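Local coordinates for histidine--tRNA ligase (Staphylococcus aureus, PDB 1QE0), which attaches L-histidine to tRNA(His) at the expense of ATP, working as a homodimeric class II aminoacyl-tRNA synthetase, at residues D168-K173 with F226-S231; M271-Y276 with L317-I322; N329-I334 with G379-I384. One frame throughout, in Å; residues are numbered along the deposited sequence.

Overall arrangement
The three contacts follow one another along the chain and share no helix or strand. Interactions 1 and 2 belong to the synthetase portion; interaction 3 lies in the anticodon-binding domain. The centres of interactions 1 and 3 are about 64 Å apart, on opposite sides of the chain's centre. Those of interactions 2 and 3 are about 34 Å apart. Interaction 1 joins two helix starts through small polar side chains. Interaction 2 sets a strand-end turn against a helix end, with one amide–carboxylate bond and much side-chain packing. Interaction 3 has the largest share of buried residues, 7 of 12: backbone bonds pair two parallel strands and apolar side chains line both faces.

Interaction 1 of 3, residues D168-K173 with F226-S231; sequences DMASRK and FLNEES
Four polar side chains meet here: Asp168 and Ser171 from the start of helix 169-183, Asn228 from the turn before helix 231-245, and Ser231 from the first residue of that helix. Asp168 and Asn228 reach for each other tip to tip. Their carboxylate and amide planes are turned 56° apart. Ser171 OG sits beside the amide end of Asn228 and takes a weak bond from the backbone, Asn228 N to Ser171 OG at 2.8 Å. A second weak bond runs the other way, from Asp168 N to Ser231 OG at 3.4 Å. Ser231 OG also lies 3.1 Å from Asp168 OD1.

The next shell fixes these groups. Asp168 OD1 is gripped twice from within its own segment. Ser171 N donates to Asp168 OD1 at 2.8 Å, nearly straight at 161°, and Ser171 OG donates as well. Both donors lie above the carboxylate plane. Asn228 OD1 turns back on its own chain and accepts from Ser231 N at 2.9 Å, with a weak bond from Glu230 N. In both Asp168 and Asn228, CG stands between the backbone N and the carbonyl carbon, which brings the side-chain oxygen over the N-H groups ahead. The nearby helix start would probably stabilise the negative charge of Asp168.

Farther out, Asp168 packs on His264. Phe226 brings its CB near the helix backbone, and its ring meets Tyr175 edge-to-face. An N-cap at Asp168 thus lies beside a capping turn at Asn228 that leads into helix 231-245, joining the starts of two helices.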
loop_
_atom_site.group_PDB
_atom_site.type_symbol
_atom_site.label_atom_id
_atom_site.label_comp_id
_atom_site.label_asym_id
_atom_site.label_seq_id
_atom_site.Cartn_x
_atom_site.Cartn_y
_atom_site.Cartn_z
ATOM N N ASP A 168 -12.183 23.627 23.039
ATOM C CA ASP A 168 -13.088 22.498 23.265
ATOM C C ASP A 168 -14.507 22.803 22.839
ATOM O O ASP A 168 -14.757 23.800 22.166
ATOM C CB ASP A 168 -13.088 22.109 24.755
ATOM C CG ASP A 168 -13.568 23.241 25.673
ATOM O OD1 ASP A 168 -13.748 24.373 25.195
ATOM O OD2 ASP A 168 -13.751 23.009 26.890
ATOM N N MET A 169 -15.433 21.948 23.274
ATOM C CA MET A 169 -16.861 22.095 22.990
ATOM C C MET A 169 -17.465 23.295 23.742
ATOM O O MET A 169 -18.437 23.899 23.282
ATOM C CB MET A 169 -17.629 20.824 23.394
ATOM C CG MET A 169 -17.582 19.636 22.417
ATOM S SD MET A 169 -18.949 18.413 22.749
ATOM C CE MET A 169 -19.389 17.863 20.992
ATOM N N ALA A 170 -16.906 23.598 24.919
ATOM C CA ALA A 170 -17.343 24.716 25.759
ATOM C C ALA A 170 -17.035 26.033 25.051
ATOM O O ALA A 170 -17.931 26.794 24.682
ATOM C CB ALA A 170 -16.621 24.667 27.087
ATOM N N SER A 171 -15.750 26.280 24.852
ATOM C CA SER A 171 -15.285 27.469 24.171
ATOM C C SER A 171 -16.076 27.678 22.901
ATOM O O SER A 171 -16.552 28.760 22.635
ATOM C CB SER A 171 -13.810 27.311 23.843
ATOM O OG SER A 171 -13.062 27.088 25.028
ATOM N N ARG A 172 -16.268 26.623 22.134
ATOM C CA ARG A 172 -16.999 26.773 20.898
ATOM C C ARG A 172 -18.449 27.178 21.153
ATOM O O ARG A 172 -19.022 27.968 20.391
ATOM C CB ARG A 172 -16.931 25.505 20.067
ATOM C CG ARG A 172 -17.533 25.699 18.710
ATOM C CD ARG A 172 -17.640 24.401 17.994
ATOM N NE ARG A 172 -16.689 24.317 16.895
ATOM C CZ ARG A 172 -15.464 23.800 16.987
ATOM N NH1 ARG A 172 -14.698 23.777 15.896
ATOM N NH2 ARG A 172 -15.011 23.299 18.146
ATOM N N LYS A 173 -19.044 26.665 22.225
ATOM C CA LYS A 173 -20.420 27.014 22.535
ATOM C C LYS A 173 -20.506 28.500 22.843
ATOM O O LYS A 173 -21.323 29.201 22.258
ATOM C CB LYS A 173 -20.932 26.166 23.694
ATOM C CG LYS A 173 -22.143 26.726 24.446
ATOM C CD LYS A 173 -21.704 27.425 25.749
ATOM C CE LYS A 173 -22.870 27.626 26.706
ATOM N NZ LYS A 173 -23.984 28.376 26.076
ATOM N N PHE A 226 -11.762 32.664 22.210
ATOM C CA PHE A 226 -12.728 32.021 23.079
ATOM C C PHE A 226 -12.233 30.740 23.724
ATOM O O PHE A 226 -13.014 29.971 24.280
ATOM C CB PHE A 226 -14.015 31.763 22.302
ATOM C CG PHE A 226 -14.760 33.002 21.994
ATOM C CD1 PHE A 226 -15.813 33.393 22.793
ATOM C CD2 PHE A 226 -14.337 33.843 20.976
ATOM C CE1 PHE A 226 -16.430 34.613 22.596
ATOM C CE2 PHE A 226 -14.947 35.062 20.770
ATOM C CZ PHE A 226 -16.000 35.449 21.591
ATOM N N LEU A 227 -10.935 30.505 23.672
ATOM C CA LEU A 227 -10.431 29.303 24.285
ATOM C C LEU A 227 -10.659 29.527 25.775
ATOM O O LEU A 227 -10.531 30.650 26.255
ATOM C CB LEU A 227 -8.940 29.099 23.999
ATOM C CG LEU A 227 -8.405 29.157 22.570
ATOM C CD1 LEU A 227 -7.312 28.124 22.442
ATOM C CD2 LEU A 227 -9.503 28.903 21.559
ATOM N N ASN A 228 -11.116 28.499 26.482
ATOM C CA ASN A 228 -11.328 28.665 27.911
ATOM C C ASN A 228 -9.974 28.563 28.607
ATOM O O ASN A 228 -8.957 28.898 28.020
ATOM C CB ASN A 228 -12.376 27.668 28.458
ATOM C CG ASN A 228 -12.043 26.238 28.156
ATOM O OD1 ASN A 228 -11.131 25.656 28.744
ATOM N ND2 ASN A 228 -12.753 25.664 27.217
ATOM N N GLU A 229 -9.939 28.098 29.842
ATOM C CA GLU A 229 -8.666 27.998 30.540
ATOM C C GLU A 229 -7.999 26.651 30.288
ATOM O O GLU A 229 -6.783 26.587 30.100
ATOM C CB GLU A 229 -8.860 28.242 32.042
ATOM C CG GLU A 229 -7.728 29.042 32.710
ATOM C CD GLU A 229 -8.025 30.540 32.834
ATOM O OE1 GLU A 229 -8.039 31.251 31.797
ATOM O OE2 GLU A 229 -8.228 30.999 33.986
ATOM N N GLU A 230 -8.818 25.598 30.235
ATOM C CA GLU A 230 -8.364 24.227 29.996
ATOM C C GLU A 230 -7.872 24.076 28.557
ATOM O O GLU A 230 -6.816 23.491 28.295
ATOM C CB GLU A 230 -9.520 23.241 30.207
ATOM C CG GLU A 230 -9.977 23.016 31.654
ATOM C CD GLU A 230 -9.032 22.132 32.513
ATOM O OE1 GLU A 230 -9.309 22.021 33.738
ATOM O OE2 GLU A 230 -8.039 21.546 31.993
ATOM N N SER A 231 -8.688 24.557 27.623
ATOM C CA SER A 231 -8.384 24.500 26.199
ATOM C C SER A 231 -7.077 25.238 25.911
ATOM O O SER A 231 -6.275 24.816 25.062
ATOM C CB SER A 231 -9.508 25.167 25.414
ATOM O OG SER A 231 -10.788 24.801 25.907
#

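Interaction 2 of 3, residues M271-Y276 with L317-I322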
loop_
_atom_site.group_PDB
_atom_site.type_symbol
_atom_site.label_atom_id
_atom_site.label_comp_id
_atom_site.label_asym_id
_atom_site.label_seq_id
_atom_site.Cartn_x
_atom_site.Cartn_y
_atom_site.Cartn_z
ATOM N N MET A 271 4.868 23.273 2.268
ATOM C CA MET A 271 6.058 23.291 1.453
ATOM C C MET A 271 6.166 24.624 0.785
ATOM O O MET A 271 5.222 25.113 0.137
ATOM C CB MET A 271 5.930 22.187 0.388
ATOM C CG MET A 271 6.733 22.333 -0.917
ATOM S SD MET A 271 8.307 21.427 -0.940
ATOM C CE MET A 271 8.057 20.237 0.317
ATOM N N ASP A 272 7.309 25.237 1.016
ATOM C CA ASP A 272 7.622 26.505 0.412
ATOM C C ASP A 272 8.372 26.093 -0.851
ATOM O O ASP A 272 9.484 25.540 -0.768
ATOM C CB ASP A 272 8.567 27.317 1.314
ATOM C CG ASP A 272 7.899 27.824 2.580
ATOM O OD1 ASP A 272 8.540 27.739 3.659
ATOM O OD2 ASP A 272 6.756 28.331 2.481
ATOM N N ASN A 273 7.739 26.256 -2.006
ATOM C CA ASN A 273 8.409 25.926 -3.252
ATOM C C ASN A 273 7.928 26.798 -4.399
ATOM O O ASN A 273 6.813 26.632 -4.885
ATOM C CB ASN A 273 8.267 24.446 -3.596
ATOM C CG ASN A 273 9.305 23.990 -4.603
ATOM O OD1 ASN A 273 9.259 24.398 -5.777
ATOM N ND2 ASN A 273 10.266 23.164 -4.153
ATOM N N PRO A 274 8.799 27.713 -4.875
ATOM C CA PRO A 274 8.613 28.687 -5.961
ATOM C C PRO A 274 8.019 28.169 -7.274
ATOM O O PRO A 274 7.368 28.931 -8.000
ATOM C CB PRO A 274 10.026 29.260 -6.154
ATOM C CG PRO A 274 10.908 28.130 -5.740
ATOM C CD PRO A 274 10.215 27.697 -4.469
ATOM N N ASN A 275 8.219 26.888 -7.576
ATOM C CA ASN A 275 7.667 26.330 -8.797
ATOM C C ASN A 275 6.237 25.859 -8.574
ATOM O O ASN A 275 5.736 25.001 -9.299
ATOM C CB ASN A 275 8.539 25.191 -9.292
ATOM C CG ASN A 275 9.991 25.596 -9.420
ATOM O OD1 ASN A 275 10.304 26.749 -9.757
ATOM N ND2 ASN A 275 10.897 24.657 -9.145
ATOM N N TYR A 276 5.570 26.472 -7.600
ATOM C CA TYR A 276 4.201 26.143 -7.229
ATOM C C TYR A 276 3.209 27.253 -7.546
ATOM O O TYR A 276 3.592 28.420 -7.626
ATOM C CB TYR A 276 4.146 25.831 -5.741
ATOM C CG TYR A 276 4.484 24.412 -5.471
ATOM C CD1 TYR A 276 4.018 23.418 -6.320
ATOM C CD2 TYR A 276 5.238 24.045 -4.362
ATOM C CE1 TYR A 276 4.277 22.082 -6.078
ATOM C CE2 TYR A 276 5.509 22.695 -4.103
ATOM C CZ TYR A 276 5.020 21.718 -4.976
ATOM O OH TYR A 276 5.244 20.375 -4.764
ATOM N N LEU A 317 8.797 15.904 -3.986
ATOM C CA LEU A 317 10.151 15.390 -4.180
ATOM C C LEU A 317 10.693 15.913 -5.509
ATOM O O LEU A 317 11.855 16.301 -5.612
ATOM C CB LEU A 317 10.186 13.856 -4.167
ATOM C CG LEU A 317 10.281 12.989 -2.898
ATOM C CD1 LEU A 317 11.017 13.703 -1.782
ATOM C CD2 LEU A 317 8.925 12.590 -2.432
ATOM N N GLU A 318 9.826 15.934 -6.515
ATOM C CA GLU A 318 10.166 16.401 -7.848
ATOM C C GLU A 318 10.657 17.850 -7.767
ATOM O O GLU A 318 11.835 18.130 -8.073
ATOM C CB GLU A 318 8.928 16.351 -8.732
ATOM C CG GLU A 318 9.070 15.622 -10.043
ATOM C CD GLU A 318 7.831 15.821 -10.910
ATOM O OE1 GLU A 318 7.729 16.885 -11.576
ATOM O OE2 GLU A 318 6.935 14.940 -10.899
ATOM N N GLU A 319 9.771 18.753 -7.323
ATOM C CA GLU A 319 10.095 20.176 -7.211
ATOM C C GLU A 319 11.338 20.458 -6.390
ATOM O O GLU A 319 12.032 21.424 -6.659
ATOM C CB GLU A 319 8.933 20.971 -6.622
ATOM C CG GLU A 319 7.585 20.796 -7.300
ATOM C CD GLU A 319 7.523 21.319 -8.723
ATOM O OE1 GLU A 319 8.555 21.313 -9.417
ATOM O OE2 GLU A 319 6.421 21.711 -9.168
ATOM N N GLU A 320 11.578 19.658 -5.355
ATOM C CA GLU A 320 12.744 19.839 -4.506
ATOM C C GLU A 320 13.940 19.183 -5.158
ATOM O O GLU A 320 15.054 19.253 -4.648
ATOM C CB GLU A 320 12.516 19.236 -3.117
ATOM C CG GLU A 320 11.363 19.883 -2.330
ATOM C CD GLU A 320 11.804 20.932 -1.292
ATOM O OE1 GLU A 320 12.462 20.544 -0.283
ATOM O OE2 GLU A 320 11.456 22.128 -1.489
ATOM N N GLY A 321 13.701 18.524 -6.280
ATOM C CA GLY A 321 14.775 17.864 -6.984
ATOM C C GLY A 321 15.314 16.717 -6.175
ATOM O O GLY A 321 16.507 16.639 -5.899
ATOM N N ILE A 322 14.434 15.817 -5.777
ATOM C CA ILE A 322 14.864 14.667 -4.994
ATOM C C ILE A 322 14.640 13.349 -5.742
ATOM O O ILE A 322 13.687 13.192 -6.543
ATOM C CB ILE A 322 14.200 14.669 -3.601
ATOM C CG1 ILE A 322 14.570 15.985 -2.885
ATOM C CG2 ILE A 322 14.590 13.428 -2.805
ATOM C CD1 ILE A 322 14.184 16.074 -1.437
#
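Glu319 and Glu320 leave the end of helix 310-319 in different directions and meet different side chains. Glu320 bends at chi2 and slides past Asn273, each pointing the opposite way. Their carboxylate and amide planes are 61° apart. Asn273 ND2 donates to Glu320 OE2 at 3.1 Å, from close to its own amide plane and onto the anti lone pair of the oxygen. Glu320 OE1 is held by Lys157 N, so both ends of the carboxylate have a partner. Met271 comes at this carboxylate tip to tip, with SD 3.3 Å from Glu320 OE2. Its CG is anti to the backbone N, and the chain then bends at chi2 and chi3.

Glu319 crosses Asn273 at about a right angle, and its CB rests 3.5 Å from Asn273 OD1. It crosses Tyr276 obliquely, with ring and carboxylate planes 86° apart. Glu319 CG lies 3.5 Å from Tyr276 OH. The carboxylate end runs on past Asn275 CB.

Asn273 OD1 accepts from Asn275 N at 3.2 Å, in plane and on a lone pair. This Asx turn fixes the amide and leaves its ND2 pointing at Glu320. Met271 and Tyr276 also pack on Ala316. The contact seats the Asx turn and type I beta turn after strand 265-272 on the Schellman-terminated helix of class II motif 3.

Interaction 3 of 3, residues N329-I334 with G379-I384; sequences NLDLFI and GAKFTI
Backbone hydrogen bonds carry most of this contact. Strands 332-334 and 382-384 run parallel, 22° apart. The pairing starts before the strands proper, where Lys381 N donates to Leu330 O at 2.8 Å, nearly along the C=O axis. Phe382 N then gives to Asp331 O at 3.2 Å, from above the carbonyl plane. Phe333 N returns a bond to Phe382 O at 3.2 Å. Ile384 N closes the series on Phe333 O at 3.2 Å, again almost along the C=O axis. CA-H groups of Ala380 and Thr383 add contacts to Leu330 O and Phe333 O. Gly379 has positive phi and ends helix 368-377 in a Schellman motif just before the paired segment.

These are neighbouring strands of the mixed five-stranded sheet of the anticodon-binding domain, flanked by strand 359-361 beside 332-336 and strand 396-400 beside 382-386. Helix 338-353 covers the face bearing Leu332 and Ile334, and helix 368-377 that of Phe333 and Thr383.

Apolar contacts form on both faces. Leu332 crosses Ile384 at about a right angle, with CD2 3.8 Å from Ile384 CG1. Ile334 and Ile384 lie side by side, and Ile334 CG1 is 3.9 Å from Ile384 CD1. Ile384 CG1 stands between the backbone N and the carbonyl carbon (chi1 62°), which brings it up to both Leu332 CD2 and Ile334 CG1. On the other face, Phe333 CB touches Ala380 CB at 3.6 Å.

Two aromatic rings are met at their edges. Leu330 CD2 lies in the plane of the Phe333 ring. Asp331 O lies in that of the Phe382 ring, which also stacks edge-to-face with Phe418.

Charged groups lie at the margin. Asp331 and Lys381 point the same way, with Asp331 OD2 4.3 Å from Lys381 NZ, beyond a salt bridge.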
loop_
_atom_site.group_PDB
_atom_site.type_symbol
_atom_site.label_atom_id
_atom_site.label_comp_id
_atom_site.label_asym_id
_atom_site.label_seq_id
_atom_site.Cartn_x
_atom_site.Cartn_y
_atom_site.Cartn_z
ATOM N N ASN A 329 17.039 -2.361 -11.377
ATOM C CA ASN A 329 18.043 -2.854 -12.318
ATOM C C ASN A 329 18.096 -4.367 -12.284
ATOM O O ASN A 329 18.063 -4.950 -11.213
ATOM C CB ASN A 329 19.426 -2.354 -11.883
ATOM C CG ASN A 329 19.961 -1.253 -12.761
ATOM O OD1 ASN A 329 19.210 -0.396 -13.242
ATOM N ND2 ASN A 329 21.273 -1.253 -12.965
ATOM N N LEU A 330 18.238 -4.994 -13.441
ATOM C CA LEU A 330 18.342 -6.440 -13.521
ATOM C C LEU A 330 19.778 -6.781 -13.131
ATOM O O LEU A 330 20.703 -6.105 -13.552
ATOM C CB LEU A 330 18.114 -6.880 -14.965
ATOM C CG LEU A 330 17.474 -8.226 -15.273
ATOM C CD1 LEU A 330 16.097 -8.294 -14.647
ATOM C CD2 LEU A 330 17.338 -8.384 -16.757
ATOM N N ASP A 331 19.979 -7.813 -12.330
ATOM C CA ASP A 331 21.332 -8.222 -11.950
ATOM C C ASP A 331 22.117 -8.922 -13.046
ATOM O O ASP A 331 23.291 -8.707 -13.157
ATOM C CB ASP A 331 21.310 -9.199 -10.789
ATOM C CG ASP A 331 21.386 -8.531 -9.483
ATOM O OD1 ASP A 331 20.315 -8.377 -8.857
ATOM O OD2 ASP A 331 22.522 -8.185 -9.074
ATOM N N LEU A 332 21.474 -9.757 -13.851
ATOM C CA LEU A 332 22.179 -10.517 -14.861
ATOM C C LEU A 332 21.333 -10.759 -16.068
ATOM O O LEU A 332 20.223 -11.271 -15.924
ATOM C CB LEU A 332 22.482 -11.899 -14.301
ATOM C CG LEU A 332 23.676 -12.712 -14.809
ATOM C CD1 LEU A 332 23.360 -14.181 -14.636
ATOM C CD2 LEU A 332 24.022 -12.406 -16.260
ATOM N N PHE A 333 21.833 -10.403 -17.252
ATOM C CA PHE A 333 21.088 -10.710 -18.458
ATOM C C PHE A 333 21.862 -11.805 -19.206
ATOM O O PHE A 333 23.096 -11.710 -19.375
ATOM C CB PHE A 333 20.829 -9.494 -19.323
ATOM C CG PHE A 333 19.836 -9.757 -20.436
ATOM C CD1 PHE A 333 18.494 -9.560 -20.228
ATOM C CD2 PHE A 333 20.257 -10.205 -21.688
ATOM C CE1 PHE A 333 17.586 -9.795 -21.237
ATOM C CE2 PHE A 333 19.341 -10.444 -22.713
ATOM C CZ PHE A 333 18.003 -10.238 -22.489
ATOM N N ILE A 334 21.155 -12.885 -19.543
ATOM C CA ILE A 334 21.742 -14.035 -20.226
ATOM C C ILE A 334 21.568 -13.988 -21.744
ATOM O O ILE A 334 20.433 -13.970 -22.248
ATOM C CB ILE A 334 21.150 -15.333 -19.659
ATOM C CG1 ILE A 334 21.494 -15.436 -18.169
ATOM C CG2 ILE A 334 21.685 -16.530 -20.377
ATOM C CD1 ILE A 334 20.747 -16.522 -17.462
ATOM N N GLY A 379 18.841 -2.548 -17.871
ATOM C CA GLY A 379 19.709 -2.156 -16.776
ATOM C C GLY A 379 20.551 -3.290 -16.178
ATOM O O GLY A 379 21.069 -3.157 -15.053
ATOM N N ALA A 380 20.724 -4.383 -16.930
ATOM C CA ALA A 380 21.533 -5.522 -16.496
ATOM C C ALA A 380 22.899 -5.085 -16.003
ATOM O O ALA A 380 23.729 -4.643 -16.793
ATOM C CB ALA A 380 21.717 -6.462 -17.630
ATOM N N LYS A 381 23.134 -5.184 -14.699
ATOM C CA LYS A 381 24.425 -4.792 -14.154
ATOM C C LYS A 381 25.497 -5.620 -14.800
ATOM O O LYS A 381 26.571 -5.118 -15.066
ATOM C CB LYS A 381 24.503 -5.021 -12.654
ATOM C CG LYS A 381 23.717 -4.083 -11.801
ATOM C CD LYS A 381 23.801 -4.606 -10.402
ATOM C CE LYS A 381 23.032 -3.750 -9.423
ATOM N NZ LYS A 381 23.402 -4.159 -8.016
ATOM N N PHE A 382 25.219 -6.900 -15.008
ATOM C CA PHE A 382 26.173 -7.811 -15.631
ATOM C C PHE A 382 25.547 -8.522 -16.783
ATOM O O PHE A 382 24.330 -8.501 -16.932
ATOM C CB PHE A 382 26.662 -8.842 -14.641
ATOM C CG PHE A 382 27.294 -8.241 -13.462
ATOM C CD1 PHE A 382 28.662 -8.131 -13.388
ATOM C CD2 PHE A 382 26.517 -7.696 -12.465
ATOM C CE1 PHE A 382 29.252 -7.467 -12.324
ATOM C CE2 PHE A 382 27.088 -7.036 -11.411
ATOM C CZ PHE A 382 28.464 -6.918 -11.338
ATOM N N THR A 383 26.381 -9.207 -17.556
ATOM C CA THR A 383 25.942 -9.940 -18.723
ATOM C C THR A 383 26.796 -11.185 -18.886
ATOM O O THR A 383 27.855 -11.314 -18.273
ATOM C CB THR A 383 26.058 -9.036 -19.957
ATOM O OG1 THR A 383 24.815 -8.372 -20.185
ATOM C CG2 THR A 383 26.443 -9.785 -21.185
ATOM N N ILE A 384 26.243 -12.170 -19.587
ATOM C CA ILE A 384 26.963 -13.397 -19.919
ATOM C C ILE A 384 26.430 -13.879 -21.277
ATOM O O ILE A 384 25.251 -13.638 -21.608
ATOM C CB ILE A 384 26.828 -14.526 -18.874
ATOM C CG1 ILE A 384 25.398 -14.958 -18.732
ATOM C CG2 ILE A 384 27.418 -14.140 -17.561
ATOM C CD1 ILE A 384 25.297 -16.183 -17.895
#